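Local coordinates for protein RickCE (Rickettsia bellii, PDB 5HAM) that acts as a CE-clan effector protease, a deubiquitinase that probably cleaves ubiquitin from modified host proteins during infection, at residues Lys26-Pro31 and Thr125-Asp130; Ile138-Gly143 and Thr148-Lys153; Thr15-Ala20 and Phe214-Gly219. One frame throughout, in Å; residues are numbered along the deposited sequence.

Interaction 1: residues Lys26-Pro31 and Thr125-Asp130; sequences KFSVQP and TKDIKD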
# COMPACT_ATOMS: atom_id res chain seq x y z
N LYS A 26 15.93 6.96 17.67
CA LYS A 26 14.67 7.31 18.30
C LYS A 26 13.49 6.72 17.53
O LYS A 26 12.46 6.36 18.10
CB LYS A 26 14.54 8.83 18.29
CG LYS A 26 14.21 9.44 19.62
CD LYS A 26 13.84 10.90 19.46
CE LYS A 26 14.93 11.68 18.78
NZ LYS A 26 14.85 13.12 19.16
N PHE A 27 13.64 6.66 16.21
CA PHE A 27 12.56 6.28 15.31
C PHE A 27 12.97 5.09 14.45
O PHE A 27 14.07 5.05 13.93
CB PHE A 27 12.21 7.45 14.39
CG PHE A 27 11.82 8.70 15.12
CD1 PHE A 27 10.73 8.71 15.97
CD2 PHE A 27 12.54 9.88 14.94
CE1 PHE A 27 10.36 9.88 16.64
CE2 PHE A 27 12.18 11.04 15.60
CZ PHE A 27 11.09 11.04 16.46
N SER A 28 12.08 4.12 14.31
CA SER A 28 12.32 3.03 13.36
C SER A 28 11.40 3.13 12.17
O SER A 28 10.18 3.24 12.31
CB SER A 28 12.18 1.67 14.03
OG SER A 28 10.93 1.53 14.66
N VAL A 29 11.99 3.08 10.99
CA VAL A 29 11.25 3.02 9.76
C VAL A 29 11.05 1.58 9.32
O VAL A 29 12.02 0.87 9.05
CB VAL A 29 11.98 3.76 8.64
CG1 VAL A 29 11.19 3.62 7.34
CG2 VAL A 29 12.17 5.21 9.02
N GLN A 30 9.79 1.15 9.24
CA GLN A 30 9.48 -0.22 8.88
C GLN A 30 9.37 -0.38 7.37
O GLN A 30 9.16 0.60 6.65
CB GLN A 30 8.16 -0.65 9.54
CG GLN A 30 8.24 -0.70 11.04
CD GLN A 30 9.29 -1.68 11.51
OE1 GLN A 30 9.40 -2.78 10.99
NE2 GLN A 30 10.09 -1.28 12.49
N PRO A 31 9.52 -1.61 6.87
CA PRO A 31 9.17 -1.88 5.48
C PRO A 31 7.67 -1.73 5.27
O PRO A 31 6.91 -1.83 6.24
CB PRO A 31 9.61 -3.33 5.28
CG PRO A 31 9.78 -3.89 6.64
CD PRO A 31 10.18 -2.76 7.52
N THR A 125 5.71 -2.75 16.89
CA THR A 125 5.27 -2.79 18.27
C THR A 125 6.41 -3.19 19.21
O THR A 125 6.54 -2.67 20.33
CB THR A 125 4.09 -3.76 18.45
OG1 THR A 125 2.98 -3.30 17.65
CG2 THR A 125 3.66 -3.84 19.90
N LYS A 126 7.26 -4.10 18.75
CA LYS A 126 8.40 -4.51 19.57
C LYS A 126 9.38 -3.33 19.71
O LYS A 126 9.93 -3.09 20.79
CB LYS A 126 9.09 -5.74 18.99
N ASP A 127 9.57 -2.60 18.63
CA ASP A 127 10.46 -1.44 18.63
C ASP A 127 10.09 -0.39 19.67
O ASP A 127 10.96 0.07 20.42
CB ASP A 127 10.52 -0.80 17.24
CG ASP A 127 11.41 -1.56 16.30
OD1 ASP A 127 12.15 -2.44 16.79
OD2 ASP A 127 11.37 -1.27 15.09
N ILE A 128 8.81 -0.02 19.72
CA ILE A 128 8.40 1.04 20.64
C ILE A 128 8.17 0.54 22.06
O ILE A 128 8.24 1.31 23.01
CB ILE A 128 7.16 1.80 20.14
CG1 ILE A 128 5.97 0.84 20.03
CG2 ILE A 128 7.47 2.46 18.80
CD1 ILE A 128 4.73 1.45 19.41
N LYS A 129 7.93 -0.76 22.21
CA LYS A 129 7.58 -1.29 23.52
C LYS A 129 8.79 -1.92 24.22
O LYS A 129 8.84 -1.93 25.45
CB LYS A 129 6.44 -2.29 23.39
CG LYS A 129 5.83 -2.71 24.69
CD LYS A 129 4.40 -3.16 24.46
CE LYS A 129 4.32 -4.45 23.68
NZ LYS A 129 4.60 -5.60 24.58
N ASP A 130 9.76 -2.41 23.46
CA ASP A 130 10.90 -3.10 24.07
C ASP A 130 12.27 -2.52 23.72
O ASP A 130 13.22 -2.68 24.48
CB ASP A 130 10.89 -4.59 23.70
CG ASP A 130 9.68 -5.31 24.26
OD1 ASP A 130 9.26 -4.97 25.39
OD2 ASP A 130 9.15 -6.22 23.58
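Ser28 and Gln30 on one side and Asp127 on the other show how side chains from an edge strand and a helix can converge on a single carboxylate oxygen. Ser28 OG donates a hydrogen bond to Asp127 OD2 over 2.9 Å, meeting that oxygen on its anti side and 32° out of the carboxylate plane. The serine hydroxyl lies between its own backbone N and carbonyl carbon (chi1 55°), a setting that turns it toward the helix. Ser28 CB itself lies 3.2 Å from Asp127 OD2. Gln30 folds back at chi2, the Gln30 and Asp127 side chains run toward each other, and Gln30 NE2 comes to 2.9 Å from Asp127 OD2. The amide and carboxylate planes are 51° apart, so the two groups meet twisted rather than flat. Asp127 OD1, meanwhile, is bonded by Asn131 ND2, which helps to fix the rotation of the carboxylate.

The tight part ends there. The nearest CA atoms, those of Ser28 and Asp127, are still 7.2 Å apart, and little apolar surface is shared. At the looser ends Lys26, Pro31 and Asp130 are exposed to solvent. Ser28 and Gln30 also pair by backbone with strand 135-141, while Ile128 rests on Ala136 and Ala152. The last turns of helix 96-130 thus lie across one face of the sheet, whereas Phe27 and Val29 point their CB atoms away from that helix.

Interaction 2: residues Ile138-Gly143 and Thr148-Lys153; sequences IPIEMG and TVLVAK
Thr148 and Ile140 face each other as a hydrogen-bonded pair, and the threonine turns an ordinary ladder rung into a double grip. With chi1 at 67°, Thr148 OG1 swings back over its own backbone and donates to Ile140 O at 2.9 Å. Thr148 N gives Ile140 O a second bond at 2.7 Å, and the two donors reach it from opposite faces of the carbonyl plane. In return Ile140 N meets Thr148 O almost straight (N-H...O angle 176°), though from well above the carbonyl plane. A further reciprocal pair of backbone bonds joins Ile138 to Leu150.

On the same face the side chains mesh diagonally. Ile140 extends its CD1 past the threonine to lie 3.5 Å from Leu150 CB, with Leu150 CD2 beside it at 3.9 Å; the two chains cross obliquely. Ile138, directly opposite Leu150, approaches its side chain less closely (CB to CB 4.5 Å), and the CB and CG1 of Ile138 lie nearer to Leu150 O. At the far end Met142 bends at chi2 and chi3, and its CG meets Thr148 CG2 at 3.8 Å, roughly at right angles.

The other face carries Pro139 and Val149. Lacking an N-H, Pro139 sits at a non-hydrogen-bonded position, where it gives up no bond to this neighbour. Ile138 packs under Ile120, Leu121 and Ala124 of helix 96-130, whereas Val149 meets Thr215 and Asn218 of helix 211-223. The strand directions run at 144°, the twisted antiparallel arrangement of a beta hairpin, which here occupies the interior of the mixed sheet in the RickCE-like catalytic domain.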
# COMPACT_ATOMS: atom_id res chain seq x y z
N ILE A 138 5.33 3.20 9.58
CA ILE A 138 5.02 2.15 8.62
C ILE A 138 4.30 2.72 7.39
O ILE A 138 3.15 3.16 7.49
CB ILE A 138 4.10 1.07 9.23
CG1 ILE A 138 4.60 0.67 10.63
CG2 ILE A 138 3.99 -0.12 8.28
CD1 ILE A 138 3.66 -0.31 11.36
N PRO A 139 4.97 2.72 6.24
CA PRO A 139 4.32 3.11 4.99
C PRO A 139 3.30 2.04 4.66
O PRO A 139 3.63 0.87 4.79
CB PRO A 139 5.46 3.08 3.96
CG PRO A 139 6.71 3.12 4.75
CD PRO A 139 6.41 2.44 6.06
N ILE A 140 2.09 2.43 4.27
CA ILE A 140 1.06 1.47 3.94
C ILE A 140 0.51 1.70 2.54
O ILE A 140 -0.02 2.77 2.23
CB ILE A 140 -0.10 1.49 4.97
CG1 ILE A 140 0.45 1.13 6.36
CG2 ILE A 140 -1.19 0.51 4.55
CD1 ILE A 140 -0.59 0.83 7.36
N GLU A 141 0.67 0.69 1.69
CA GLU A 141 0.13 0.74 0.34
C GLU A 141 -1.24 0.08 0.28
O GLU A 141 -1.34 -1.14 0.34
CB GLU A 141 1.10 0.07 -0.64
CG GLU A 141 1.10 0.67 -2.04
CD GLU A 141 2.01 -0.10 -2.99
OE1 GLU A 141 2.52 -1.17 -2.59
OE2 GLU A 141 2.24 0.37 -4.13
N MET A 142 -2.29 0.90 0.16
CA MET A 142 -3.67 0.42 0.11
C MET A 142 -4.05 -0.09 -1.25
O MET A 142 -5.19 -0.50 -1.48
CB MET A 142 -4.63 1.56 0.46
CG MET A 142 -4.41 2.21 1.81
SD MET A 142 -4.81 1.13 3.17
CE MET A 142 -6.51 0.82 2.88
N GLY A 143 -3.11 -0.05 -2.17
CA GLY A 143 -3.35 -0.48 -3.54
C GLY A 143 -2.20 0.11 -4.31
O GLY A 143 -1.43 0.89 -3.73
N THR A 148 -0.02 5.50 1.95
CA THR A 148 -0.53 6.12 3.16
C THR A 148 0.45 5.80 4.29
O THR A 148 1.42 5.08 4.08
CB THR A 148 -1.93 5.58 3.53
OG1 THR A 148 -1.84 4.20 3.91
CG2 THR A 148 -2.87 5.68 2.37
N VAL A 149 0.20 6.31 5.49
CA VAL A 149 1.16 6.08 6.57
C VAL A 149 0.51 5.71 7.90
O VAL A 149 -0.57 6.21 8.26
CB VAL A 149 2.13 7.29 6.75
CG1 VAL A 149 1.39 8.52 7.31
CG2 VAL A 149 3.31 6.92 7.62
N LEU A 150 1.16 4.81 8.63
CA LEU A 150 0.70 4.46 9.96
C LEU A 150 1.86 4.57 10.94
O LEU A 150 2.87 3.91 10.77
CB LEU A 150 0.13 3.04 9.95
CG LEU A 150 -0.43 2.56 11.29
CD1 LEU A 150 -1.73 3.29 11.61
CD2 LEU A 150 -0.63 1.04 11.29
N VAL A 151 1.71 5.40 11.96
CA VAL A 151 2.76 5.60 12.95
C VAL A 151 2.36 5.03 14.30
O VAL A 151 1.28 5.31 14.82
CB VAL A 151 3.13 7.09 13.09
CG1 VAL A 151 4.33 7.25 14.01
CG2 VAL A 151 3.42 7.70 11.72
N ALA A 152 3.25 4.23 14.87
CA ALA A 152 2.99 3.51 16.10
C ALA A 152 3.77 4.12 17.25
O ALA A 152 4.98 4.34 17.15
CB ALA A 152 3.40 2.06 15.93
N LYS A 153 3.07 4.38 18.34
CA LYS A 153 3.69 4.93 19.54
C LYS A 153 3.17 4.23 20.78
O LYS A 153 2.13 3.58 20.76
CB LYS A 153 3.45 6.43 19.64
CG LYS A 153 4.14 7.23 18.56
CD LYS A 153 3.84 8.70 18.70
CE LYS A 153 4.35 9.48 17.50
NZ LYS A 153 3.93 10.90 17.56

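Interaction 3: residues Thr15-Ala20 and Phe214-Gly219; sequences THLLTA and FTVDNG
Packing between helix 11-20 and helix 211-223 ties the start of the chain to the helix that follows the last strand of the sheet in sequence. Leu17 and Val216 carry it. Leu17 CB sits against both methyls of the valine, 3.7 Å from Val216 CG1 and 3.9 Å from Val216 CG2, and the two side chains cross at about a right angle. Leu17 CD1 reaches on to Val216 CG2 at 4.0 Å, so the valine fork is met by the root and one branch of the leucine.

Leu18 works differently. Leu18 CG is anti to the carbonyl carbon (chi1 -77°), and with chi2 extended Leu18 CD2 comes 3.7 Å from Val216 O, while Leu18 CD2 and Val216 CG1 remain 4.5 Å apart. Gly219, one turn on, has no side chain on this side, toward Leu18.

His246 of helix 238-251 touches both Leu17 and Val216. On another side of helix 211-223, Thr215 lies on Trp147 of the sheet. Such a layered arrangement, with a helix beginning at a cysteine, Cys211, and laid against the central sheet, is consistent with the catalytic fold of CE-clan cysteine proteases.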
# COMPACT_ATOMS: atom_id res chain seq x y z
N THR A 15 11.03 4.99 1.79
CA THR A 15 11.92 4.45 2.81
C THR A 15 13.17 5.31 3.00
O THR A 15 13.54 5.62 4.12
CB THR A 15 12.27 2.98 2.48
OG1 THR A 15 11.10 2.17 2.66
CG2 THR A 15 13.32 2.45 3.39
N HIS A 16 13.80 5.71 1.90
CA HIS A 16 15.00 6.56 1.97
C HIS A 16 14.71 7.95 2.53
O HIS A 16 15.44 8.46 3.37
CB HIS A 16 15.63 6.73 0.59
CG HIS A 16 16.13 5.46 -0.01
ND1 HIS A 16 16.48 5.34 -1.34
CD2 HIS A 16 16.33 4.24 0.54
CE1 HIS A 16 16.88 4.11 -1.58
NE2 HIS A 16 16.80 3.42 -0.46
N LEU A 17 13.65 8.56 2.01
CA LEU A 17 13.22 9.86 2.48
C LEU A 17 12.95 9.84 3.98
O LEU A 17 13.34 10.77 4.70
CB LEU A 17 11.99 10.30 1.71
CG LEU A 17 12.39 10.82 0.33
CD1 LEU A 17 11.18 10.89 -0.60
CD2 LEU A 17 13.06 12.17 0.51
N LEU A 18 12.31 8.78 4.46
CA LEU A 18 11.97 8.66 5.87
C LEU A 18 13.22 8.48 6.71
O LEU A 18 13.44 9.21 7.68
CB LEU A 18 11.01 7.50 6.12
CG LEU A 18 9.55 7.77 5.75
CD1 LEU A 18 8.75 6.48 5.84
CD2 LEU A 18 8.96 8.84 6.65
N THR A 19 14.03 7.51 6.32
CA THR A 19 15.30 7.24 6.97
C THR A 19 16.22 8.47 7.04
O THR A 19 16.86 8.72 8.06
CB THR A 19 16.01 6.07 6.27
OG1 THR A 19 15.27 4.88 6.51
CG2 THR A 19 17.42 5.89 6.79
N ALA A 20 16.26 9.24 5.96
CA ALA A 20 17.10 10.44 5.90
C ALA A 20 16.61 11.55 6.83
O ALA A 20 17.40 12.37 7.30
CB ALA A 20 17.19 10.95 4.47
N PHE A 214 3.21 13.06 0.40
CA PHE A 214 2.60 13.32 1.70
C PHE A 214 2.76 12.20 2.72
O PHE A 214 2.80 12.45 3.93
CB PHE A 214 1.12 13.70 1.53
CG PHE A 214 0.92 15.11 1.09
CD1 PHE A 214 0.92 16.14 2.02
CD2 PHE A 214 0.76 15.41 -0.26
CE1 PHE A 214 0.74 17.44 1.63
CE2 PHE A 214 0.59 16.71 -0.66
CZ PHE A 214 0.59 17.74 0.29
N THR A 215 2.81 10.96 2.24
CA THR A 215 3.13 9.84 3.11
C THR A 215 4.42 10.13 3.86
O THR A 215 4.52 9.93 5.07
CB THR A 215 3.30 8.54 2.29
OG1 THR A 215 2.02 8.06 1.89
CG2 THR A 215 4.00 7.46 3.12
N VAL A 216 5.41 10.64 3.14
CA VAL A 216 6.70 10.92 3.75
C VAL A 216 6.57 12.05 4.75
O VAL A 216 7.00 11.94 5.89
CB VAL A 216 7.76 11.27 2.68
CG1 VAL A 216 9.03 11.87 3.33
CG2 VAL A 216 8.08 10.04 1.79
N ASP A 217 5.96 13.15 4.32
CA ASP A 217 5.84 14.31 5.18
C ASP A 217 4.97 14.03 6.42
O ASP A 217 5.34 14.42 7.54
CB ASP A 217 5.30 15.50 4.41
CG ASP A 217 5.61 16.82 5.10
OD1 ASP A 217 6.76 17.30 4.97
OD2 ASP A 217 4.70 17.37 5.75
N ASN A 218 3.85 13.34 6.23
CA ASN A 218 2.97 12.99 7.35
C ASN A 218 3.68 12.07 8.34
O ASN A 218 3.65 12.31 9.55
CB ASN A 218 1.66 12.34 6.88
CG ASN A 218 0.83 13.27 6.02
OD1 ASN A 218 0.94 14.49 6.15
ND2 ASN A 218 -0.00 12.71 5.15
N GLY A 219 4.34 11.03 7.83
CA GLY A 219 5.03 10.07 8.69
C GLY A 219 6.06 10.74 9.56
O GLY A 219 6.09 10.55 10.77

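The three contacts describe a sheet with helices on both faces. Interactions 1 and 2, with centres about 13 Å apart, reach the same sheet through the neighbouring strands 27-34 and 135-141, and Gln30 CG packs 3.9 Å from Ile138 CG1 beneath helix 96-130. Interaction 3 lies against the reverse face: its centre is about 11 Å from that of interaction 2, with Val149 CG2 3.7 Å from Gly219 CA, and about 15 Å from that of interaction 1, where Val29 CG2 meets Leu18 CB at 3.9 Å. Along the chain, interaction 3 encloses the other two. Interactions 2 and 3 also meet at Thr148 and Thr215, close to helix 211-223's start, where CE-clan proteases generally place their active site.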